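Local coordinates for protein DNA polymerase III beta subunit (Streptococcus pyogenes, PDB 2AVT) that forms the sliding clamp of bacterial replication, a ring that probably encircles DNA and keeps the replicative polymerase on its template, at residues 160-168 with 202-210; 182-190 with 366-374. One frame throughout, in Å; residues are numbered along the deposited sequence.

How the interactions relate
Reading from the N terminus, residues 160-168 come first and open strand 164-170; the chain then passes through strands 174-180 and 184-191 to strand 199-204. Interaction 1 closes that short loop by bringing residues 202-210 back against 160-168, inside the central domain. Residues 182-190 lie within the loop, but their partner, 366-374, belongs to the last strand of the C-terminal domain, so the two contacts cross along the chain. Both belong to one antiparallel sheet: interaction 1 pairs strand 199-204, one of its two outermost strands within the chain, with strand 164-170, and interaction 2 joins the central domain to the C-terminal one. The contact centres lie about 15 Å apart, with L162 packing on S182 between them.

Interaction 1: residues 160-168 with 202-210; sequences PILTGVHIV and VLPSKSLRE
V165 and L203 form the hydrogen-bonded pair at the heart of this contact. V165 N donates to L203 O at 2.8 Å, and L203 N returns a bond to V165 O at 3.0 Å. On one side of this pair, H166 faces V202; on the other, G164 faces P204, with CA atoms only 3.9 Å apart. G164 brings no side chain into the join, and its CA lies 3.8 Å from V202 CG1. That methyl stands anti to its own backbone N (chi1 180°), which also brings it up to I161 O. The other methyl of V202, CG2, meets H166 CD2 at 4.0 Å, approaching the imidazole obliquely.

Where strand 202-204 ends, the chain turns straight into helix 205-210, and P204 takes the N-cap position. The pairing is carried one step past the strand: S205 N donates to T163 O at 3.3 Å, nearly straight at 166°. S205 OG also sits close to this carbonyl, so T163 O faces both the amide and the hydroxyl. From the first turn of the helix L208 reaches back over the sheet, its CD1 touching V165 CG2 at 3.6 Å. With chi1 at 178°, V165 sets CG2 beside its own backbone N, the branch that meets the leucine.

Further out, T163 N bonds to P160 O, tightening the turn that leads into strand 164-168. Y249 meets the H166 ring, V178 binds the H166 backbone from the next strand, and L203 packs on T242 and L244. An antiparallel strand pair, one strand of which leads straight into a helix lying across the sheet, matches the sheet-and-helix build of the DNA-clamp domains, here the central one.

Interaction 2: residues 182-190 with 366-374; sequences SHRMSQRLI and ESFIQLITP
E366 lays its carboxylate over the guanidinium of R188, the two planes only 5° apart. OE1 sits above the centre of the group, 3.7 Å from R188 NH1: a long salt bridge of charges alone. R188 bends at chi2 (67°) to come under it, and E148 of helix 139-149 is its stronger partner. S367 receives L189 N at its carbonyl, while one water accepts from R188 NE and S367 N. The F368 ring turns its edge to S186 OG, which is 3.0 Å from CE1 and is hydrogen-bonded to E148 O. I369 exchanges backbone bonds with Q187, I369 O taking Q187 N at 2.8 Å. Q370 lays CG beside S186 OG at 3.6 Å and sends its amide oxygen to S337. L371 pairs with M185 through two 2.7 Å bonds, M185 N to L371 O and L371 N to M185 O; M185 CE sits against L371 CD2, a pair closer than usual van der Waals contact. T373 N closes the row on H183 O.

The chemistry is chiefly repeated main-chain bonding, implying a continuous sheet across the domain boundary, with stacked charges and water at one end.

Interaction 1: residues 160-168 with 202-210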
loop_
_atom_site.group_PDB
_atom_site.type_symbol
_atom_site.label_atom_id
_atom_site.label_comp_id
_atom_site.label_asym_id
_atom_site.label_seq_id
_atom_site.Cartn_x
_atom_site.Cartn_y
_atom_site.Cartn_z
ATOM N N PRO A 160 -22.260 -17.572 11.738
ATOM C CA PRO A 160 -20.897 -18.094 11.883
ATOM C C PRO A 160 -20.493 -19.181 10.881
ATOM O O PRO A 160 -19.528 -19.020 10.140
ATOM C CB PRO A 160 -20.883 -18.610 13.321
ATOM C CG PRO A 160 -21.798 -17.655 14.015
ATOM C CD PRO A 160 -22.951 -17.553 13.039
ATOM N N ILE A 161 -21.237 -20.285 10.867
ATOM C CA ILE A 161 -20.938 -21.403 9.976
ATOM C C ILE A 161 -20.642 -21.054 8.518
ATOM O O ILE A 161 -19.781 -21.679 7.906
ATOM C CB ILE A 161 -22.062 -22.472 10.023
ATOM C CG1 ILE A 161 -23.431 -21.820 9.839
ATOM C CG2 ILE A 161 -22.002 -23.231 11.336
ATOM C CD1 ILE A 161 -23.755 -21.484 8.409
ATOM N N LEU A 162 -21.336 -20.067 7.956
ATOM C CA LEU A 162 -21.097 -19.687 6.565
ATOM C C LEU A 162 -19.789 -18.925 6.393
ATOM O O LEU A 162 -19.327 -18.707 5.273
ATOM C CB LEU A 162 -22.241 -18.826 6.026
ATOM C CG LEU A 162 -23.590 -19.495 5.748
ATOM C CD1 LEU A 162 -24.408 -18.583 4.846
ATOM C CD2 LEU A 162 -23.385 -20.844 5.067
ATOM N N THR A 163 -19.201 -18.517 7.512
ATOM C CA THR A 163 -17.952 -17.772 7.494
ATOM C C THR A 163 -16.776 -18.690 7.176
ATOM O O THR A 163 -15.719 -18.235 6.750
ATOM C CB THR A 163 -17.698 -17.093 8.859
ATOM O OG1 THR A 163 -18.836 -16.297 9.218
ATOM C CG2 THR A 163 -16.478 -16.200 8.790
ATOM N N GLY A 164 -16.965 -19.986 7.377
ATOM C CA GLY A 164 -15.882 -20.916 7.114
ATOM C C GLY A 164 -16.009 -21.750 5.856
ATOM O O GLY A 164 -16.949 -21.598 5.075
ATOM N N VAL A 165 -15.030 -22.624 5.657
ATOM C CA VAL A 165 -15.007 -23.525 4.513
ATOM C C VAL A 165 -15.342 -24.890 5.086
ATOM O O VAL A 165 -14.712 -25.327 6.045
ATOM C CB VAL A 165 -13.598 -23.565 3.857
ATOM C CG1 VAL A 165 -13.579 -24.547 2.682
ATOM C CG2 VAL A 165 -13.219 -22.179 3.371
ATOM N N HIS A 166 -16.355 -25.548 4.535
ATOM C CA HIS A 166 -16.730 -26.877 5.024
ATOM C C HIS A 166 -15.816 -27.903 4.367
ATOM O O HIS A 166 -15.774 -28.001 3.144
ATOM C CB HIS A 166 -18.187 -27.204 4.671
ATOM C CG HIS A 166 -18.714 -28.432 5.355
ATOM N ND1 HIS A 166 -19.854 -29.086 4.940
ATOM C CD2 HIS A 166 -18.268 -29.111 6.440
ATOM C CE1 HIS A 166 -20.087 -30.115 5.738
ATOM N NE2 HIS A 166 -19.139 -30.151 6.657
ATOM N N ILE A 167 -15.077 -28.650 5.178
ATOM C CA ILE A 167 -14.167 -29.680 4.665
ATOM C C ILE A 167 -14.629 -31.012 5.247
ATOM O O ILE A 167 -14.704 -31.159 6.468
ATOM C CB ILE A 167 -12.704 -29.446 5.119
ATOM C CG1 ILE A 167 -12.252 -28.028 4.768
ATOM C CG2 ILE A 167 -11.791 -30.447 4.437
ATOM C CD1 ILE A 167 -12.185 -27.754 3.295
ATOM N N VAL A 168 -14.931 -31.976 4.378
ATOM C CA VAL A 168 -15.413 -33.284 4.828
ATOM C C VAL A 168 -14.769 -34.479 4.126
ATOM O O VAL A 168 -14.596 -34.475 2.909
ATOM C CB VAL A 168 -16.941 -33.426 4.611
ATOM C CG1 VAL A 168 -17.426 -34.756 5.173
ATOM C CG2 VAL A 168 -17.668 -32.284 5.257
ATOM N N VAL A 202 -15.535 -27.184 9.847
ATOM C CA VAL A 202 -15.742 -25.910 9.185
ATOM C C VAL A 202 -14.608 -25.039 9.707
ATOM O O VAL A 202 -14.478 -24.837 10.914
ATOM C CB VAL A 202 -17.102 -25.292 9.557
ATOM C CG1 VAL A 202 -17.276 -23.959 8.850
ATOM C CG2 VAL A 202 -18.232 -26.250 9.171
ATOM N N LEU A 203 -13.779 -24.550 8.793
ATOM C CA LEU A 203 -12.630 -23.732 9.160
ATOM C C LEU A 203 -12.797 -22.299 8.683
ATOM O O LEU A 203 -13.044 -22.056 7.497
ATOM C CB LEU A 203 -11.359 -24.328 8.549
ATOM C CG LEU A 203 -10.057 -23.882 9.212
ATOM C CD1 LEU A 203 -10.094 -24.313 10.670
ATOM C CD2 LEU A 203 -8.864 -24.508 8.522
ATOM N N PRO A 204 -12.660 -21.327 9.601
ATOM C CA PRO A 204 -12.798 -19.906 9.262
ATOM C C PRO A 204 -11.948 -19.621 8.032
ATOM O O PRO A 204 -10.765 -19.964 8.000
ATOM C CB PRO A 204 -12.274 -19.202 10.518
ATOM C CG PRO A 204 -12.626 -20.145 11.602
ATOM C CD PRO A 204 -12.259 -21.492 11.011
ATOM N N SER A 205 -12.546 -19.010 7.018
ATOM C CA SER A 205 -11.830 -18.734 5.784
ATOM C C SER A 205 -10.560 -17.912 5.940
ATOM O O SER A 205 -9.572 -18.159 5.243
ATOM C CB SER A 205 -12.762 -18.059 4.777
ATOM O OG SER A 205 -13.393 -16.933 5.354
ATOM N N LYS A 206 -10.570 -16.933 6.838
ATOM C CA LYS A 206 -9.381 -16.112 7.011
ATOM C C LYS A 206 -8.228 -16.965 7.509
ATOM O O LYS A 206 -7.084 -16.767 7.114
ATOM C CB LYS A 206 -9.635 -14.971 8.001
ATOM C CG LYS A 206 -8.490 -13.966 8.042
ATOM C CD LYS A 206 -8.860 -12.710 8.816
ATOM C CE LYS A 206 -7.898 -11.576 8.489
ATOM N NZ LYS A 206 -7.866 -11.307 7.016
ATOM N N SER A 207 -8.539 -17.918 8.375
ATOM C CA SER A 207 -7.524 -18.797 8.924
ATOM C C SER A 207 -6.843 -19.614 7.825
ATOM O O SER A 207 -5.666 -19.947 7.931
ATOM C CB SER A 207 -8.150 -19.727 9.966
ATOM O OG SER A 207 -8.696 -18.978 11.042
ATOM N N LEU A 208 -7.583 -19.929 6.766
ATOM C CA LEU A 208 -7.032 -20.703 5.662
ATOM C C LEU A 208 -6.119 -19.844 4.796
ATOM O O LEU A 208 -5.088 -20.321 4.308
ATOM C CB LEU A 208 -8.164 -21.306 4.820
ATOM C CG LEU A 208 -8.809 -22.524 5.484
ATOM C CD1 LEU A 208 -9.975 -23.030 4.654
ATOM C CD2 LEU A 208 -7.754 -23.606 5.649
ATOM N N ARG A 209 -6.493 -18.582 4.604
ATOM C CA ARG A 209 -5.660 -17.675 3.816
ATOM C C ARG A 209 -4.295 -17.548 4.497
ATOM O O ARG A 209 -3.264 -17.451 3.832
ATOM C CB ARG A 209 -6.306 -16.293 3.709
ATOM C CG ARG A 209 -7.681 -16.306 3.054
ATOM C CD ARG A 209 -7.770 -15.297 1.917
ATOM N NE ARG A 209 -8.573 -14.123 2.251
ATOM C CZ ARG A 209 -8.205 -13.159 3.097
ATOM N NH1 ARG A 209 -7.030 -13.214 3.714
ATOM N NH2 ARG A 209 -9.019 -12.132 3.317
ATOM N N GLU A 210 -4.294 -17.548 5.825
ATOM C CA GLU A 210 -3.051 -17.441 6.578
ATOM C C GLU A 210 -2.200 -18.707 6.413
ATOM O O GLU A 210 -0.970 -18.639 6.443
ATOM C CB GLU A 210 -3.341 -17.183 8.061
ATOM C CG GLU A 210 -3.971 -15.820 8.350
ATOM C CD GLU A 210 -3.111 -14.651 7.882
ATOM O OE1 GLU A 210 -1.927 -14.582 8.270
ATOM O OE2 GLU A 210 -3.620 -13.794 7.129
#

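Interaction 2: residues 182-190 with 366-374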
loop_
_atom_site.group_PDB
_atom_site.type_symbol
_atom_site.label_atom_id
_atom_site.label_comp_id
_atom_site.label_asym_id
_atom_site.label_seq_id
_atom_site.Cartn_x
_atom_site.Cartn_y
_atom_site.Cartn_z
ATOM N N SER A 182 -24.469 -18.189 0.409
ATOM C CA SER A 182 -25.889 -18.309 0.069
ATOM C C SER A 182 -26.258 -17.318 -1.022
ATOM O O SER A 182 -27.367 -16.785 -1.076
ATOM C CB SER A 182 -26.766 -18.072 1.293
ATOM O OG SER A 182 -26.656 -16.738 1.757
ATOM N N HIS A 183 -25.285 -17.070 -1.885
ATOM C CA HIS A 183 -25.433 -16.187 -3.031
ATOM C C HIS A 183 -24.651 -16.881 -4.145
ATOM O O HIS A 183 -25.092 -16.954 -5.293
ATOM C CB HIS A 183 -24.825 -14.815 -2.737
ATOM C CG HIS A 183 -25.635 -13.980 -1.791
ATOM N ND1 HIS A 183 -26.907 -13.545 -2.091
ATOM C CD2 HIS A 183 -25.357 -13.509 -0.553
ATOM C CE1 HIS A 183 -27.380 -12.844 -1.075
ATOM N NE2 HIS A 183 -26.463 -12.807 -0.128
ATOM N N ARG A 184 -23.490 -17.401 -3.756
ATOM C CA ARG A 184 -22.570 -18.108 -4.631
ATOM C C ARG A 184 -21.893 -19.197 -3.799
ATOM O O ARG A 184 -21.848 -19.118 -2.578
ATOM C CB ARG A 184 -21.553 -17.126 -5.227
ATOM C CG ARG A 184 -20.638 -16.450 -4.233
ATOM C CD ARG A 184 -20.230 -15.133 -4.871
ATOM N NE ARG A 184 -18.910 -14.638 -4.487
ATOM C CZ ARG A 184 -18.461 -14.575 -3.242
ATOM N NH1 ARG A 184 -19.220 -14.988 -2.238
ATOM N NH2 ARG A 184 -17.258 -14.072 -3.007
ATOM N N MET A 185 -21.353 -20.197 -4.481
ATOM C CA MET A 185 -20.742 -21.341 -3.825
ATOM C C MET A 185 -19.594 -21.898 -4.644
ATOM O O MET A 185 -19.594 -21.779 -5.863
ATOM C CB MET A 185 -21.823 -22.409 -3.638
ATOM C CG MET A 185 -21.324 -23.752 -3.160
ATOM S SD MET A 185 -22.696 -24.937 -3.123
ATOM C CE MET A 185 -22.736 -25.404 -4.807
ATOM N N SER A 186 -18.637 -22.512 -3.958
ATOM C CA SER A 186 -17.472 -23.108 -4.593
ATOM C C SER A 186 -17.199 -24.454 -3.932
ATOM O O SER A 186 -17.168 -24.555 -2.695
ATOM C CB SER A 186 -16.256 -22.202 -4.425
ATOM O OG SER A 186 -15.179 -22.689 -5.198
ATOM N N GLN A 187 -17.005 -25.482 -4.759
ATOM C CA GLN A 187 -16.757 -26.841 -4.269
ATOM C C GLN A 187 -15.614 -27.589 -4.968
ATOM O O GLN A 187 -15.475 -27.555 -6.192
ATOM C CB GLN A 187 -18.027 -27.675 -4.402
ATOM C CG GLN A 187 -17.860 -29.133 -4.007
ATOM C CD GLN A 187 -18.982 -30.003 -4.544
ATOM O OE1 GLN A 187 -19.049 -30.291 -5.746
ATOM N NE2 GLN A 187 -19.876 -30.407 -3.664
ATOM N N ARG A 188 -14.817 -28.288 -4.166
ATOM C CA ARG A 188 -13.697 -29.064 -4.678
ATOM C C ARG A 188 -13.801 -30.490 -4.140
ATOM O O ARG A 188 -13.861 -30.702 -2.930
ATOM C CB ARG A 188 -12.366 -28.439 -4.238
ATOM C CG ARG A 188 -11.113 -29.147 -4.765
ATOM C CD ARG A 188 -10.969 -29.013 -6.287
ATOM N NE ARG A 188 -9.846 -29.797 -6.811
ATOM C CZ ARG A 188 -8.563 -29.495 -6.629
ATOM N NH1 ARG A 188 -8.218 -28.416 -5.939
ATOM N NH2 ARG A 188 -7.620 -30.285 -7.126
ATOM N N LEU A 189 -13.832 -31.463 -5.045
ATOM C CA LEU A 189 -13.910 -32.866 -4.651
ATOM C C LEU A 189 -12.613 -33.554 -5.034
ATOM O O LEU A 189 -12.069 -33.325 -6.109
ATOM C CB LEU A 189 -15.068 -33.572 -5.355
ATOM C CG LEU A 189 -16.476 -33.008 -5.201
ATOM C CD1 LEU A 189 -17.450 -33.972 -5.872
ATOM C CD2 LEU A 189 -16.830 -32.836 -3.732
ATOM N N ILE A 190 -12.121 -34.394 -4.142
ATOM C CA ILE A 190 -10.891 -35.120 -4.388
ATOM C C ILE A 190 -11.055 -36.500 -3.786
ATOM O O ILE A 190 -11.756 -36.661 -2.788
ATOM C CB ILE A 190 -9.688 -34.407 -3.718
ATOM C CG1 ILE A 190 -9.389 -33.098 -4.448
ATOM C CG2 ILE A 190 -8.472 -35.306 -3.723
ATOM C CD1 ILE A 190 -8.232 -32.316 -3.855
ATOM N N GLU A 366 -9.446 -30.765 -12.727
ATOM C CA GLU A 366 -9.907 -30.776 -11.351
ATOM C C GLU A 366 -11.418 -30.917 -11.310
ATOM O O GLU A 366 -12.105 -30.542 -12.256
ATOM C CB GLU A 366 -9.533 -29.469 -10.651
ATOM C CG GLU A 366 -8.043 -29.169 -10.557
ATOM C CD GLU A 366 -7.776 -27.846 -9.854
ATOM O OE1 GLU A 366 -8.755 -27.205 -9.417
ATOM O OE2 GLU A 366 -6.598 -27.448 -9.734
ATOM N N SER A 367 -11.926 -31.477 -10.219
ATOM C CA SER A 367 -13.361 -31.598 -10.023
ATOM C C SER A 367 -13.687 -30.336 -9.225
ATOM O O SER A 367 -13.942 -30.383 -8.022
ATOM C CB SER A 367 -13.700 -32.840 -9.202
ATOM O OG SER A 367 -15.078 -32.856 -8.867
ATOM N N PHE A 368 -13.638 -29.203 -9.913
ATOM C CA PHE A 368 -13.885 -27.904 -9.307
ATOM C C PHE A 368 -15.155 -27.302 -9.896
ATOM O O PHE A 368 -15.200 -26.937 -11.064
ATOM C CB PHE A 368 -12.672 -27.002 -9.570
ATOM C CG PHE A 368 -12.795 -25.611 -9.015
ATOM C CD1 PHE A 368 -13.466 -25.371 -7.826
ATOM C CD2 PHE A 368 -12.182 -24.547 -9.660
ATOM C CE1 PHE A 368 -13.520 -24.090 -7.289
ATOM C CE2 PHE A 368 -12.232 -23.265 -9.132
ATOM C CZ PHE A 368 -12.903 -23.036 -7.942
ATOM N N ILE A 369 -16.185 -27.210 -9.069
ATOM C CA ILE A 369 -17.462 -26.662 -9.492
ATOM C C ILE A 369 -17.841 -25.439 -8.664
ATOM O O ILE A 369 -17.734 -25.458 -7.437
ATOM C CB ILE A 369 -18.583 -27.696 -9.323
ATOM C CG1 ILE A 369 -18.342 -28.890 -10.256
ATOM C CG2 ILE A 369 -19.929 -27.036 -9.594
ATOM C CD1 ILE A 369 -19.279 -30.066 -10.003
ATOM N N GLN A 370 -18.269 -24.379 -9.340
ATOM C CA GLN A 370 -18.709 -23.162 -8.666
ATOM C C GLN A 370 -20.145 -22.892 -9.097
ATOM O O GLN A 370 -20.510 -23.125 -10.249
ATOM C CB GLN A 370 -17.813 -21.975 -9.028
ATOM C CG GLN A 370 -16.373 -22.119 -8.544
ATOM C CD GLN A 370 -15.530 -20.917 -8.885
ATOM O OE1 GLN A 370 -15.569 -19.897 -8.190
ATOM N NE2 GLN A 370 -14.773 -21.016 -9.965
ATOM N N LEU A 371 -20.947 -22.397 -8.158
ATOM C CA LEU A 371 -22.363 -22.121 -8.390
ATOM C C LEU A 371 -22.669 -20.644 -8.093
ATOM O O LEU A 371 -22.275 -20.128 -7.051
ATOM C CB LEU A 371 -23.186 -23.033 -7.469
ATOM C CG LEU A 371 -24.653 -23.396 -7.730
ATOM C CD1 LEU A 371 -24.752 -24.264 -8.970
ATOM C CD2 LEU A 371 -25.214 -24.159 -6.530
ATOM N N ILE A 372 -23.364 -19.973 -9.008
ATOM C CA ILE A 372 -23.722 -18.566 -8.832
ATOM C C ILE A 372 -25.216 -18.344 -9.037
ATOM O O ILE A 372 -25.766 -18.677 -10.089
ATOM C CB ILE A 372 -22.988 -17.660 -9.835
ATOM C CG1 ILE A 372 -21.489 -17.647 -9.543
ATOM C CG2 ILE A 372 -23.563 -16.245 -9.766
ATOM C CD1 ILE A 372 -20.683 -16.847 -10.559
ATOM N N THR A 373 -25.869 -17.777 -8.031
ATOM C CA THR A 373 -27.296 -17.507 -8.113
ATOM C C THR A 373 -27.535 -16.206 -8.868
ATOM O O THR A 373 -26.920 -15.181 -8.578
ATOM C CB THR A 373 -27.912 -17.401 -6.721
ATOM O OG1 THR A 373 -27.750 -18.652 -6.037
ATOM C CG2 THR A 373 -29.386 -17.055 -6.816
ATOM N N PRO A 374 -28.433 -16.237 -9.861
ATOM C CA PRO A 374 -28.767 -15.068 -10.676
ATOM C C PRO A 374 -29.784 -14.136 -10.016
ATOM O O PRO A 374 -30.287 -14.409 -8.925
ATOM C CB PRO A 374 -29.300 -15.696 -11.956
ATOM C CG PRO A 374 -30.037 -16.887 -11.431
ATOM C CD PRO A 374 -29.104 -17.447 -10.373
HETATM O O HOH W 1 -16.586 -30.204 -7.237
HETATM O O HOH W 2 -10.264 -32.553 -7.731
#